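PDB 4OVK: periplasmic binding protein from Veillonella parvula, which probably captures a small solute or chelate outside the inner membrane and hands it to an ABC transporter for uptake. Local coordinates for residues A[92-97]-A[116-121]; A[176-181]-A[295-300]; A[231-236]-A[267-272]. All coordinates share one frame; numbering follows the deposited sequence. Where two conformers were deposited one is given.

Contact 1 of 3, residues A[92-97]-A[116-121]; sequences VNFEEV and KKLKEL
Lys-117 meets Phe-94 with the hydrocarbon part of its chain and keeps its charge for another partner. Its CG is anti to the backbone N (chi1 178°), which sets that methylene over the centre of the Phe-94 ring: Lys-117 CG lies 3.7 Å from the centroid of Phe-94, 12° off the ring normal, a CH-pi contact. Beyond CG the chain bends twice and turns away, and Lys-117 NZ makes a salt bridge of 2.9 Å with Glu-120 OE1, three residues further along the same helix. A lysine suits this exposed place because its methylenes cover an aromatic face while its ammonium stays at the surface. The opposite face of the ring lies under the backbone O of Val-92, which sits toward the rim.

Leu-118, the next residue, is buried. Its CD2 reaches the edge of the ring, in its plane, 3.9 Å from Phe-94 CD1, and the same methyl lies 4.1 Å from Val-97 CG1. Both Leu-118 and Val-97 also touch Val-105 of strand 104-108, so branched aliphatic residues fill the space between helices and sheet. Just past the end of the helix, Leu-121 CD1 comes 3.9 Å from Phe-94 CB. The partner helix starts at Phe-94, and Asn-93 just before it is the N-cap: Asn-93 OD1 accepts from Glu-96 N at 3.1 Å, the donor lying above the carbonyl plane.

Helices 94-100 and 112-120, which precede and follow strand 104-108 and share Val-105, form the paired helical layer on a parallel sheet that is characteristic of a Rossmann-like alpha/beta domain.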
ATOM      1  N   VAL A  92      10.203   3.530 -20.297  1.00 24.42           N
ATOM      2  CA  VAL A  92      10.546   2.149 -20.575  1.00 25.87           C
ATOM      3  C   VAL A  92      11.732   2.063 -21.531  1.00 26.00           C
ATOM      4  O   VAL A  92      11.783   2.763 -22.536  1.00 29.82           O
ATOM      5  CB  VAL A  92       9.332   1.395 -21.155  1.00 25.55           C
ATOM      6  CG1 VAL A  92       9.727   0.005 -21.623  1.00 27.46           C
ATOM      7  CG2 VAL A  92       8.232   1.309 -20.105  1.00 28.33           C
ATOM      8  N   ASN A  93      12.684   1.199 -21.203  1.00 24.13           N
ATOM      9  CA  ASN A  93      13.775   0.866 -22.104  1.00 25.95           C
ATOM     10  C   ASN A  93      13.283  -0.258 -23.025  1.00 26.24           C
ATOM     11  O   ASN A  93      13.263  -1.436 -22.643  1.00 24.29           O
ATOM     12  CB  ASN A  93      15.004   0.446 -21.296  1.00 27.36           C
ATOM     13  CG  ASN A  93      16.172   0.007 -22.166  1.00 31.51           C
ATOM     14  OD1 ASN A  93      16.026  -0.291 -23.344  1.00 37.19           O
ATOM     15  ND2 ASN A  93      17.339  -0.056 -21.562  1.00 37.48           N
ATOM     16  N   PHE A  94      12.879   0.110 -24.236  1.00 24.08           N
ATOM     17  CA  PHE A  94      12.233  -0.852 -25.139  1.00 24.00           C
ATOM     18  C   PHE A  94      13.179  -1.945 -25.623  1.00 24.91           C
ATOM     19  O   PHE A  94      12.738  -3.078 -25.854  1.00 28.58           O
ATOM     20  CB  PHE A  94      11.579  -0.141 -26.318  1.00 24.50           C
ATOM     21  CG  PHE A  94      10.499   0.812 -25.916  1.00 23.45           C
ATOM     22  CD1 PHE A  94       9.257   0.344 -25.513  1.00 23.94           C
ATOM     23  CD2 PHE A  94      10.726   2.178 -25.928  1.00 27.45           C
ATOM     24  CE1 PHE A  94       8.260   1.225 -25.132  1.00 22.77           C
ATOM     25  CE2 PHE A  94       9.736   3.064 -25.557  1.00 29.07           C
ATOM     26  CZ  PHE A  94       8.500   2.587 -25.150  1.00 27.89           C
ATOM     27  N   GLU A  95      14.465  -1.624 -25.775  1.00 27.31           N
ATOM     28  CA  GLU A  95      15.462  -2.649 -26.117  1.00 33.92           C
ATOM     29  C   GLU A  95      15.517  -3.740 -25.032  1.00 33.61           C
ATOM     30  O   GLU A  95      15.496  -4.939 -25.338  1.00 31.15           O
ATOM     31  CB  GLU A  95      16.849  -2.026 -26.326  1.00 41.20           C
ATOM     32  CG  GLU A  95      17.963  -3.046 -26.547  1.00 51.99           C
ATOM     33  CD  GLU A  95      19.297  -2.416 -26.912  1.00 56.70           C
ATOM     34  OE1 GLU A  95      19.537  -1.249 -26.532  1.00 68.19           O
ATOM     35  OE2 GLU A  95      20.111  -3.099 -27.573  1.00 62.35           O
ATOM     36  N   GLU A  96      15.575  -3.322 -23.773  1.00 30.48           N
ATOM     37  CA  GLU A  96      15.663  -4.262 -22.656  1.00 33.05           C
ATOM     38  C   GLU A  96      14.406  -5.161 -22.555  1.00 28.35           C
ATOM     39  O   GLU A  96      14.522  -6.374 -22.356  1.00 27.12           O
ATOM     40  CB  GLU A  96      15.903  -3.494 -21.343  1.00 35.68           C
ATOM     41  CG  GLU A  96      16.150  -4.366 -20.109  1.00 41.88           C
ATOM     42  CD  GLU A  96      17.607  -4.425 -19.690  1.00 49.07           C
ATOM     43  OE1 GLU A  96      18.298  -3.376 -19.711  1.00 54.03           O
ATOM     44  OE2 GLU A  96      18.067  -5.525 -19.326  1.00 58.66           O
ATOM     45  N   VAL A  97      13.219  -4.574 -22.712  1.00 23.72           N
ATOM     46  CA  VAL A  97      11.961  -5.335 -22.624  1.00 26.02           C
ATOM     47  C   VAL A  97      11.864  -6.353 -23.748  1.00 24.26           C
ATOM     48  O   VAL A  97      11.379  -7.465 -23.555  1.00 24.52           O
ATOM     49  CB  VAL A  97      10.703  -4.430 -22.675  1.00 29.17           C
ATOM     50  CG1 VAL A  97       9.432  -5.260 -22.483  1.00 33.39           C
ATOM     51  CG2 VAL A  97      10.769  -3.337 -21.623  1.00 31.53           C
ATOM     52  N   LYS A 116       1.449   1.333 -27.439  1.00 23.50           N
ATOM     53  CA  LYS A 116       1.542   1.252 -28.895  1.00 25.10           C
ATOM     54  C   LYS A 116       2.910   0.744 -29.372  1.00 21.28           C
ATOM     55  O   LYS A 116       2.982  -0.098 -30.277  1.00 23.30           O
ATOM     56  CB  LYS A 116       1.234   2.616 -29.505  1.00 29.51           C
ATOM     57  CG  LYS A 116       1.188   2.634 -31.026  1.00 37.77           C
ATOM     58  CD  LYS A 116       0.846   4.031 -31.517  1.00 48.95           C
ATOM     59  CE  LYS A 116       0.947   4.139 -33.026  1.00 51.56           C
ATOM     60  NZ  LYS A 116       0.879   5.559 -33.460  1.00 55.86           N
ATOM     61  N   LYS A 117       3.984   1.251 -28.773  1.00 19.25           N
ATOM     62  CA  LYS A 117       5.324   0.825 -29.150  1.00 20.32           C
ATOM     63  C   LYS A 117       5.531  -0.635 -28.756  1.00 19.01           C
ATOM     64  O   LYS A 117       6.081  -1.414 -29.536  1.00 19.88           O
ATOM     65  CB  LYS A 117       6.405   1.713 -28.530  1.00 21.67           C
ATOM     66  CG  LYS A 117       7.840   1.289 -28.843  1.00 25.68           C
ATOM     67  CD  LYS A 117       8.141   1.052 -30.332  1.00 29.19           C
ATOM     68  CE  LYS A 117       8.204   2.354 -31.117  1.00 32.68           C
ATOM     69  NZ  LYS A 117       8.092   2.175 -32.601  1.00 32.78           N
ATOM     70  N   LEU A 118       5.077  -1.012 -27.563  1.00 17.28           N
ATOM     71  CA  LEU A 118       5.209  -2.396 -27.139  1.00 17.86           C
ATOM     72  C   LEU A 118       4.494  -3.336 -28.123  1.00 18.39           C
ATOM     73  O   LEU A 118       5.039  -4.373 -28.488  1.00 19.94           O
ATOM     74  CB  LEU A 118       4.684  -2.589 -25.712  1.00 16.73           C
ATOM     75  CG  LEU A 118       5.617  -2.051 -24.623  1.00 15.97           C
ATOM     76  CD1 LEU A 118       4.947  -2.213 -23.260  1.00 15.72           C
ATOM     77  CD2 LEU A 118       6.967  -2.748 -24.654  1.00 17.93           C
ATOM     78  N   LYS A 119       3.293  -2.948 -28.552  1.00 20.38           N
ATOM     79  CA  LYS A 119       2.499  -3.739 -29.497  1.00 23.80           C
ATOM     80  C   LYS A 119       3.257  -3.907 -30.812  1.00 24.49           C
ATOM     81  O   LYS A 119       3.275  -4.993 -31.397  1.00 26.92           O
ATOM     82  CB  LYS A 119       1.144  -3.061 -29.753  1.00 28.33           C
ATOM     83  CG  LYS A 119       0.143  -3.883 -30.573  1.00 31.86           C
ATOM     84  CD  LYS A 119      -1.189  -3.144 -30.673  1.00 37.74           C
ATOM     85  CE  LYS A 119      -2.155  -3.787 -31.656  1.00 44.80           C
ATOM     86  NZ  LYS A 119      -2.851  -4.960 -31.067  1.00 53.45           N
ATOM     87  N   GLU A 120       3.903  -2.829 -31.249  1.00 22.03           N
ATOM     88  CA  GLU A 120       4.724  -2.840 -32.460  1.00 24.48           C
ATOM     89  C   GLU A 120       5.913  -3.804 -32.313  1.00 25.02           C
ATOM     90  O   GLU A 120       6.399  -4.364 -33.293  1.00 28.72           O
ATOM     91  CB  GLU A 120       5.157  -1.401 -32.809  1.00 25.38           C
ATOM     92  CG  GLU A 120       3.978  -0.525 -33.251  1.00 30.47           C
ATOM     93  CD  GLU A 120       4.239   0.987 -33.265  1.00 34.35           C
ATOM     94  OE1 GLU A 120       5.321   1.469 -32.856  1.00 34.28           O
ATOM     95  OE2 GLU A 120       3.322   1.714 -33.698  1.00 40.49           O
ATOM     96  N   LEU A 121       6.347  -4.021 -31.074  1.00 25.08           N
ATOM     97  CA  LEU A 121       7.421  -4.968 -30.769  1.00 23.56           C
ATOM     98  C   LEU A 121       6.918  -6.378 -30.445  1.00 23.50           C
ATOM     99  O   LEU A 121       7.707  -7.245 -30.092  1.00 22.94           O
ATOM    100  CB  LEU A 121       8.264  -4.421 -29.609  1.00 21.77           C
ATOM    101  CG  LEU A 121       9.014  -3.128 -29.942  1.00 24.58           C
ATOM    102  CD1 LEU A 121       9.578  -2.493 -28.681  1.00 25.90           C
ATOM    103  CD2 LEU A 121      10.123  -3.398 -30.947  1.00 25.02           C
TER

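Contact 2 of 3, residues A[176-181]-A[295-300]; sequences PNKPKV and LIQPDT
Ile-296, in the last turn of helix 285-296, packs against Pro-179 and Val-181, where the chain enters strand 180-184. From its CB two branches part. Ile-296 CG2, anti to the backbone N, faces the proline ring and lies 4.0 Å from Pro-179 CG and 4.1 Å from Pro-179 CD. CG1 takes the other direction, beside the backbone N, and an extended chi2 (170°) carries Ile-296 CD1 on to the strand, 4.0 Å from Val-181 CG2. One beta-branched side chain thus serves two neighbours, and it also touches Ile-233 of the adjoining strand.

The proline is met by more than the methyl. Pro-179 CG lies 3.5 Å from the carbonyl O of Ile-296, and Pro-179 CD lies 3.5 Å from NE2 of Gln-297. A proline suits the approach to the strand: its ring is a compact apolar surface, and its nitrogen brings no N-H that would need a partner.

Gln-297 is the first residue to leave helical geometry. Its chain is bent at chi2 (-72°), which turns CD back, and the amide at its end comes up to the segment 176-181. There NE2 of Gln-297 donates to a water at 3.0 Å, and this water in turn bonds Pro-176 O at 2.8 Å. NE2 also gives a hydrogen bond to Gly-206 O, so one amide nitrogen ties the helix end to two loops. Lys-178 brings its CA and CG near the same amide, while its NZ leads away to Ser-173 O.

Here a helix C-terminus packs against the entry to an inner strand of the parallel sheet, Pro-179 just before it and Val-181 within it, as alpha/beta domains of the Rossmann-like type pack helices against their strands.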
ATOM      1  N   PRO A 176     -19.325  11.325  17.800  1.00 27.21           N
ATOM      2  CA  PRO A 176     -18.965  12.638  18.325  1.00 28.54           C
ATOM      3  C   PRO A 176     -17.607  12.608  19.043  1.00 30.68           C
ATOM      4  O   PRO A 176     -17.140  11.537  19.421  1.00 34.16           O
ATOM      5  CB  PRO A 176     -20.096  12.923  19.306  1.00 30.26           C
ATOM      6  CG  PRO A 176     -20.510  11.573  19.808  1.00 31.48           C
ATOM      7  CD  PRO A 176     -20.212  10.580  18.715  1.00 29.11           C
ATOM      8  N   ASN A 177     -16.994  13.774  19.231  0.70 33.40           N
ATOM      9  CA  ASN A 177     -15.714  13.912  19.969  0.70 40.40           C
ATOM     10  C   ASN A 177     -14.547  13.006  19.492  0.70 38.03           C
ATOM     11  O   ASN A 177     -13.825  12.408  20.293  0.70 35.48           O
ATOM     12  CB  ASN A 177     -15.944  13.793  21.495  0.70 47.62           C
ATOM     13  CG  ASN A 177     -16.420  12.409  21.929  0.70 48.42           C
ATOM     14  OD1 ASN A 177     -15.733  11.406  21.715  0.70 43.65           O
ATOM     15  ND2 ASN A 177     -17.600  12.354  22.552  0.70 53.84           N
ATOM     16  N   LYS A 178     -14.335  12.952  18.185  1.00 30.74           N
ATOM     17  CA  LYS A 178     -13.303  12.081  17.605  1.00 27.21           C
ATOM     18  C   LYS A 178     -11.878  12.549  17.938  1.00 23.53           C
ATOM     19  O   LYS A 178     -11.636  13.750  18.000  1.00 25.77           O
ATOM     20  CB  LYS A 178     -13.485  12.057  16.093  1.00 28.56           C
ATOM     21  CG  LYS A 178     -14.853  11.572  15.637  1.00 29.53           C
ATOM     22  CD  LYS A 178     -14.966  11.595  14.121  1.00 35.61           C
ATOM     23  CE  LYS A 178     -16.218  12.296  13.648  1.00 37.03           C
ATOM     24  NZ  LYS A 178     -16.179  12.421  12.172  1.00 44.85           N
ATOM     25  N   PRO A 179     -10.928  11.607  18.152  1.00 24.29           N
ATOM     26  CA  PRO A 179      -9.535  12.022  18.362  1.00 24.97           C
ATOM     27  C   PRO A 179      -8.980  12.719  17.123  1.00 23.44           C
ATOM     28  O   PRO A 179      -9.299  12.311  16.003  1.00 23.00           O
ATOM     29  CB  PRO A 179      -8.781  10.702  18.595  1.00 26.21           C
ATOM     30  CG  PRO A 179      -9.821   9.688  18.885  1.00 28.70           C
ATOM     31  CD  PRO A 179     -11.081  10.144  18.204  1.00 28.03           C
ATOM     32  N   LYS A 180      -8.178  13.761  17.330  1.00 21.73           N
ATOM     33  CA  LYS A 180      -7.528  14.468  16.232  1.00 20.49           C
ATOM     34  C   LYS A 180      -6.232  13.757  15.845  1.00 19.44           C
ATOM     35  O   LYS A 180      -5.354  13.551  16.684  1.00 19.09           O
ATOM     36  CB  LYS A 180      -7.245  15.912  16.623  1.00 25.00           C
ATOM     37  CG  LYS A 180      -6.799  16.776  15.453  1.00 28.94           C
ATOM     38  CD  LYS A 180      -6.540  18.219  15.864  1.00 34.46           C
ATOM     39  CE  LYS A 180      -7.789  18.905  16.391  1.00 34.51           C
ATOM     40  NZ  LYS A 180      -7.581  20.373  16.443  1.00 35.44           N
ATOM     41  N   VAL A 181      -6.126  13.397  14.567  1.00 18.16           N
ATOM     42  CA  VAL A 181      -5.040  12.546  14.072  1.00 16.70           C
ATOM     43  C   VAL A 181      -4.252  13.271  12.997  1.00 18.44           C
ATOM     44  O   VAL A 181      -4.845  13.835  12.058  1.00 19.78           O
ATOM     45  CB  VAL A 181      -5.566  11.217  13.473  1.00 17.01           C
ATOM     46  CG1 VAL A 181      -4.409  10.306  13.085  1.00 17.31           C
ATOM     47  CG2 VAL A 181      -6.520  10.510  14.437  1.00 17.58           C
ATOM     48  N   LEU A 295      -6.485   1.784  17.017  1.00 16.29           N
ATOM     49  CA  LEU A 295      -5.802   2.927  17.614  1.00 18.08           C
ATOM     50  C   LEU A 295      -6.787   4.041  17.923  1.00 18.12           C
ATOM     51  O   LEU A 295      -6.730   4.638  18.976  1.00 20.89           O
ATOM     52  CB  LEU A 295      -4.722   3.496  16.690  1.00 20.90           C
ATOM     53  CG  LEU A 295      -3.460   2.675  16.459  1.00 25.07           C
ATOM     54  CD1 LEU A 295      -2.536   3.443  15.517  1.00 29.85           C
ATOM     55  CD2 LEU A 295      -2.787   2.353  17.776  1.00 28.48           C
ATOM     56  N   ILE A 296      -7.694   4.315  16.992  1.00 17.08           N
ATOM     57  CA  ILE A 296      -8.493   5.541  17.050  1.00 18.12           C
ATOM     58  C   ILE A 296      -9.807   5.348  17.833  1.00 18.90           C
ATOM     59  O   ILE A 296     -10.138   6.172  18.700  1.00 22.81           O
ATOM     60  CB  ILE A 296      -8.734   6.087  15.628  1.00 18.19           C
ATOM     61  CG1 ILE A 296      -7.377   6.392  14.966  1.00 18.18           C
ATOM     62  CG2 ILE A 296      -9.634   7.316  15.681  1.00 18.99           C
ATOM     63  CD1 ILE A 296      -7.431   6.721  13.487  1.00 20.14           C
ATOM     64  N   GLN A 297     -10.538   4.270  17.537  1.00 19.49           N
ATOM     65  CA  GLN A 297     -11.806   3.963  18.210  1.00 18.13           C
ATOM     66  C   GLN A 297     -11.847   2.508  18.665  1.00 17.54           C
ATOM     67  O   GLN A 297     -12.638   1.721  18.149  1.00 19.33           O
ATOM     68  CB  GLN A 297     -12.994   4.221  17.279  1.00 19.01           C
ATOM     69  CG  GLN A 297     -13.140   5.658  16.823  1.00 18.60           C
ATOM     70  CD  GLN A 297     -13.616   6.608  17.910  1.00 20.40           C
ATOM     71  OE1 GLN A 297     -13.962   6.209  19.035  1.00 21.61           O
ATOM     72  NE2 GLN A 297     -13.666   7.879  17.565  1.00 22.49           N
ATOM     73  N   PRO A 298     -11.002   2.140  19.635  1.00 19.04           N
ATOM     74  CA  PRO A 298     -10.947   0.746  20.063  1.00 20.34           C
ATOM     75  C   PRO A 298     -12.264   0.185  20.615  1.00 22.29           C
ATOM     76  O   PRO A 298     -12.497  -1.018  20.504  1.00 23.52           O
ATOM     77  CB  PRO A 298      -9.862   0.753  21.155  1.00 22.23           C
ATOM     78  CG  PRO A 298      -9.809   2.155  21.633  1.00 23.72           C
ATOM     79  CD  PRO A 298     -10.089   2.990  20.419  1.00 22.08           C
ATOM     80  N   ASP A 299     -13.104   1.031  21.211  1.00 23.79           N
ATOM     81  CA  ASP A 299     -14.381   0.581  21.755  1.00 27.69           C
ATOM     82  C   ASP A 299     -15.376   0.195  20.657  1.00 25.60           C
ATOM     83  O   ASP A 299     -16.237  -0.650  20.879  1.00 29.80           O
ATOM     84  CB  ASP A 299     -14.985   1.639  22.700  1.00 33.28           C
ATOM     85  CG  ASP A 299     -14.205   1.780  24.014  1.00 41.89           C
ATOM     86  OD1 ASP A 299     -13.297   0.960  24.277  1.00 42.16           O
ATOM     87  OD2 ASP A 299     -14.515   2.707  24.802  1.00 47.95           O
ATOM     88  N   THR A 300     -15.247   0.818  19.486  1.00 20.99           N
ATOM     89  CA  THR A 300     -16.052   0.492  18.313  1.00 21.05           C
ATOM     90  C   THR A 300     -15.498  -0.751  17.597  1.00 19.14           C
ATOM     91  O   THR A 300     -16.238  -1.682  17.251  1.00 22.26           O
ATOM     92  CB  THR A 300     -16.066   1.694  17.342  1.00 19.06           C
ATOM     93  OG1 THR A 300     -16.715   2.812  17.972  1.00 25.09           O
ATOM     94  CG2 THR A 300     -16.787   1.356  16.039  1.00 20.49           C
TER
HETATM   95  O   HOH W   1     -14.944   9.880  19.370  1.00 33.94           O

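Contact 3 of 3, residues A[231-236]-A[267-272]; sequences PDIIIL and RVYKAP
Arg-267 is folded over Ile-233 by its torsions: chi1 of -63° sets CG beside the backbone N, and the chain bends at chi2 and again at chi3 (72°), which places NE; the guanidinium beyond lies over Ile-233. Ile-233 CG1 lies under one face of the group, toward its rim, and CD1 of Ile-233 is 3.5 Å from Arg-267 NH2. Arg-267 NE donates to Tyr-269 OH at 2.9 Å, nearly straight (168°) and in the guanidinium plane. CG2 of Ile-233 meets the edge of the tyrosine ring, 4.1 Å from Tyr-269 CD2. Arg-267 NH1 has its own acceptor, Leu-295 O at the end of helix 285-296. An alanine at Arg-267 would probably leave Tyr-269 OH without its NE donor and Leu-295 O without its NH1 donor, and uncover CD1 of Ile-233.

Along the backbones, strands 233-236 and 268-270 run parallel. Ile-234 bonds through N to Arg-267 O and through O to Tyr-269 N, straddling Val-268. Leu-236 straddles Lys-270 in the same way: Leu-236 N donates to Tyr-269 O at 2.7 Å, and its O accepts from Ala-271 N. On one face Ile-234 and Val-268 lie side by side, and Leu-236 CD1 is 3.8 Å from Val-268 CG1; branched aliphatics suit such buried strands. Lys-270 shares that face but turns its NZ to the carbonyls of Ser-237, Asp-240 and Ile-242.

The chemistry is thus divided: backbone amides set the register and aliphatic side chains pack the buried faces. The three carbonyls round Lys-270 NZ probably offset the cost of burying its charge, and the bonds of NE and NH1 fix how the Arg-267 guanidinium is turned while its face rests on Ile-233.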
ATOM      1  N   PRO A 231      -2.603  17.599  17.788  1.00 21.68           N
ATOM      2  CA  PRO A 231      -3.217  16.295  17.571  1.00 19.00           C
ATOM      3  C   PRO A 231      -3.104  15.375  18.789  1.00 19.35           C
ATOM      4  O   PRO A 231      -2.133  15.470  19.567  1.00 19.76           O
ATOM      5  CB  PRO A 231      -2.446  15.735  16.366  1.00 19.02           C
ATOM      6  CG  PRO A 231      -1.142  16.439  16.389  1.00 20.90           C
ATOM      7  CD  PRO A 231      -1.436  17.809  16.908  1.00 22.98           C
ATOM      8  N   ASP A 232      -4.126  14.541  18.959  1.00 18.94           N
ATOM      9  CA  ASP A 232      -4.172  13.493  20.000  1.00 18.46           C
ATOM     10  C   ASP A 232      -3.357  12.250  19.626  1.00 18.70           C
ATOM     11  O   ASP A 232      -2.839  11.537  20.502  1.00 19.39           O
ATOM     12  CB  ASP A 232      -5.623  13.073  20.248  1.00 20.55           C
ATOM     13  CG  ASP A 232      -6.512  14.237  20.679  1.00 23.97           C
ATOM     14  OD1 ASP A 232      -6.311  14.758  21.803  1.00 28.15           O
ATOM     15  OD2 ASP A 232      -7.414  14.630  19.894  1.00 24.92           O
ATOM     16  N   ILE A 233      -3.277  11.979  18.322  1.00 17.57           N
ATOM     17  CA  ILE A 233      -2.600  10.796  17.787  1.00 16.05           C
ATOM     18  C   ILE A 233      -1.760  11.236  16.590  1.00 14.91           C
ATOM     19  O   ILE A 233      -2.207  12.069  15.800  1.00 15.91           O
ATOM     20  CB  ILE A 233      -3.625   9.726  17.339  1.00 16.64           C
ATOM     21  CG1 ILE A 233      -4.406   9.188  18.541  1.00 16.87           C
ATOM     22  CG2 ILE A 233      -2.941   8.561  16.627  1.00 16.99           C
ATOM     23  CD1 ILE A 233      -5.611   8.340  18.171  1.00 19.23           C
ATOM     24  N   ILE A 234      -0.541  10.708  16.486  1.00 14.25           N
ATOM     25  CA  ILE A 234       0.328  10.971  15.326  1.00 15.08           C
ATOM     26  C   ILE A 234       0.716   9.618  14.744  1.00 14.30           C
ATOM     27  O   ILE A 234       1.159   8.733  15.477  1.00 15.82           O
ATOM     28  CB  ILE A 234       1.606  11.751  15.718  1.00 17.36           C
ATOM     29  CG1 ILE A 234       1.254  13.150  16.250  1.00 19.02           C
ATOM     30  CG2 ILE A 234       2.561  11.866  14.522  1.00 17.46           C
ATOM     31  CD1 ILE A 234       2.404  13.845  16.971  1.00 19.76           C
ATOM     32  N   ILE A 235       0.499   9.450  13.440  1.00 12.69           N
ATOM     33  CA  ILE A 235       0.943   8.275  12.721  1.00 12.43           C
ATOM     34  C   ILE A 235       2.109   8.717  11.841  1.00 12.38           C
ATOM     35  O   ILE A 235       2.025   9.748  11.172  1.00 14.30           O
ATOM     36  CB  ILE A 235      -0.192   7.677  11.869  1.00 13.40           C
ATOM     37  CG1 ILE A 235      -1.360   7.249  12.784  1.00 16.65           C
ATOM     38  CG2 ILE A 235       0.314   6.523  11.021  1.00 16.37           C
ATOM     39  CD1 ILE A 235      -2.596   6.917  12.018  1.00 19.14           C
ATOM     40  N   LEU A 236       3.198   7.953  11.878  1.00 12.81           N
ATOM     41  CA  LEU A 236       4.400   8.250  11.105  1.00 13.54           C
ATOM     42  C   LEU A 236       4.429   7.339   9.891  1.00 12.62           C
ATOM     43  O   LEU A 236       4.265   6.141  10.022  1.00 12.68           O
ATOM     44  CB  LEU A 236       5.658   8.010  11.948  1.00 13.34           C
ATOM     45  CG  LEU A 236       5.751   8.721  13.300  1.00 14.86           C
ATOM     46  CD1 LEU A 236       6.964   8.243  14.074  1.00 15.92           C
ATOM     47  CD2 LEU A 236       5.797  10.226  13.136  1.00 16.36           C
ATOM     48  N   ARG A 267       1.304   8.735  22.185  1.00 15.78           N
ATOM     49  CA  ARG A 267       0.428   8.221  21.140  1.00 15.98           C
ATOM     50  C   ARG A 267       0.983   8.613  19.760  1.00 17.44           C
ATOM     51  O   ARG A 267       0.257   9.127  18.887  1.00 17.80           O
ATOM     52  CB  ARG A 267      -0.994   8.745  21.369  1.00 15.91           C
ATOM     53  CG  ARG A 267      -1.605   8.269  22.695  1.00 17.49           C
ATOM     54  CD  ARG A 267      -3.088   7.986  22.554  1.00 18.32           C
ATOM     55  NE  ARG A 267      -3.313   6.763  21.786  1.00 18.16           N
ATOM     56  CZ  ARG A 267      -4.484   6.378  21.279  1.00 20.22           C
ATOM     57  NH1 ARG A 267      -4.559   5.244  20.587  1.00 20.71           N
ATOM     58  NH2 ARG A 267      -5.573   7.121  21.441  1.00 21.36           N
ATOM     59  N   VAL A 268       2.285   8.368  19.591  1.00 16.35           N
ATOM     60  CA  VAL A 268       2.995   8.515  18.309  1.00 15.22           C
ATOM     61  C   VAL A 268       3.355   7.123  17.820  1.00 13.77           C
ATOM     62  O   VAL A 268       4.084   6.374  18.492  1.00 15.66           O
ATOM     63  CB  VAL A 268       4.294   9.330  18.440  1.00 16.11           C
ATOM     64  CG1 VAL A 268       4.948   9.545  17.074  1.00 17.03           C
ATOM     65  CG2 VAL A 268       4.045  10.664  19.127  1.00 17.34           C
ATOM     66  N   TYR A 269       2.844   6.774  16.648  1.00 13.64           N
ATOM     67  CA  TYR A 269       2.915   5.406  16.144  1.00 13.54           C
ATOM     68  C   TYR A 269       3.473   5.346  14.731  1.00 13.60           C
ATOM     69  O   TYR A 269       2.996   6.065  13.851  1.00 13.61           O
ATOM     70  CB  TYR A 269       1.525   4.807  16.106  1.00 14.28           C
ATOM     71  CG  TYR A 269       0.798   4.821  17.436  1.00 14.54           C
ATOM     72  CD1 TYR A 269       1.158   3.955  18.451  1.00 17.06           C
ATOM     73  CD2 TYR A 269      -0.251   5.707  17.668  1.00 14.50           C
ATOM     74  CE1 TYR A 269       0.476   3.961  19.671  1.00 18.58           C
ATOM     75  CE2 TYR A 269      -0.936   5.713  18.861  1.00 16.80           C
ATOM     76  CZ  TYR A 269      -0.564   4.842  19.868  1.00 18.57           C
ATOM     77  OH  TYR A 269      -1.255   4.852  21.072  1.00 18.77           O
ATOM     78  N   LYS A 270       4.446   4.463  14.513  1.00 12.71           N
ATOM     79  CA  LYS A 270       4.915   4.152  13.157  1.00 12.44           C
ATOM     80  C   LYS A 270       3.940   3.232  12.409  1.00 11.51           C
ATOM     81  O   LYS A 270       3.575   2.146  12.890  1.00 11.13           O
ATOM     82  CB  LYS A 270       6.289   3.498  13.226  1.00 11.54           C
ATOM     83  CG  LYS A 270       6.965   3.204  11.891  1.00 12.78           C
ATOM     84  CD  LYS A 270       7.457   4.466  11.219  1.00 13.26           C
ATOM     85  CE  LYS A 270       8.581   4.170  10.247  1.00 12.96           C
ATOM     86  NZ  LYS A 270       8.993   5.373   9.492  1.00 15.30           N
ATOM     87  N   ALA A 271       3.527   3.648  11.218  1.00 10.74           N
ATOM     88  CA  ALA A 271       2.607   2.833  10.432  1.00 11.69           C
ATOM     89  C   ALA A 271       3.218   1.468  10.123  1.00 12.55           C
ATOM     90  O   ALA A 271       4.412   1.372   9.822  1.00 13.70           O
ATOM     91  CB  ALA A 271       2.247   3.526   9.133  1.00 13.39           C
ATOM     92  N   PRO A 272       2.405   0.414  10.172  1.00 12.16           N
ATOM     93  CA  PRO A 272       2.904  -0.898   9.768  1.00 13.40           C
ATOM     94  C   PRO A 272       3.261  -0.987   8.287  1.00 14.23           C
ATOM     95  O   PRO A 272       2.850  -0.140   7.468  1.00 16.61           O
ATOM     96  CB  PRO A 272       1.734  -1.833  10.067  1.00 14.05           C
ATOM     97  CG  PRO A 272       0.859  -1.083  10.983  1.00 15.23           C
ATOM     98  CD  PRO A 272       0.999   0.350  10.600  1.00 13.81           C
TER

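How the contacts relate
Contact 3 is the core of the three: two neighbouring strands of one parallel sheet, joined mainly by backbone hydrogen bonds. Contact 2 lies at the border of the same region, about 13 Å away, centre to centre, and joins strand 180-184, next to 233-236, to a helix end through apolar side chains and a water. The two touch directly: Asp-232 OD2 takes the amide N of Lys-180, and the arginine of contact 3 also joins it to the helix of contact 2. Contact 1 stands apart, about 28 Å from contact 3 between nearest atoms, across the chain's centre and beside the other parallel sheet. There helix meets helix near the surface, and the grip comes from an aromatic ring and aliphatic side chains.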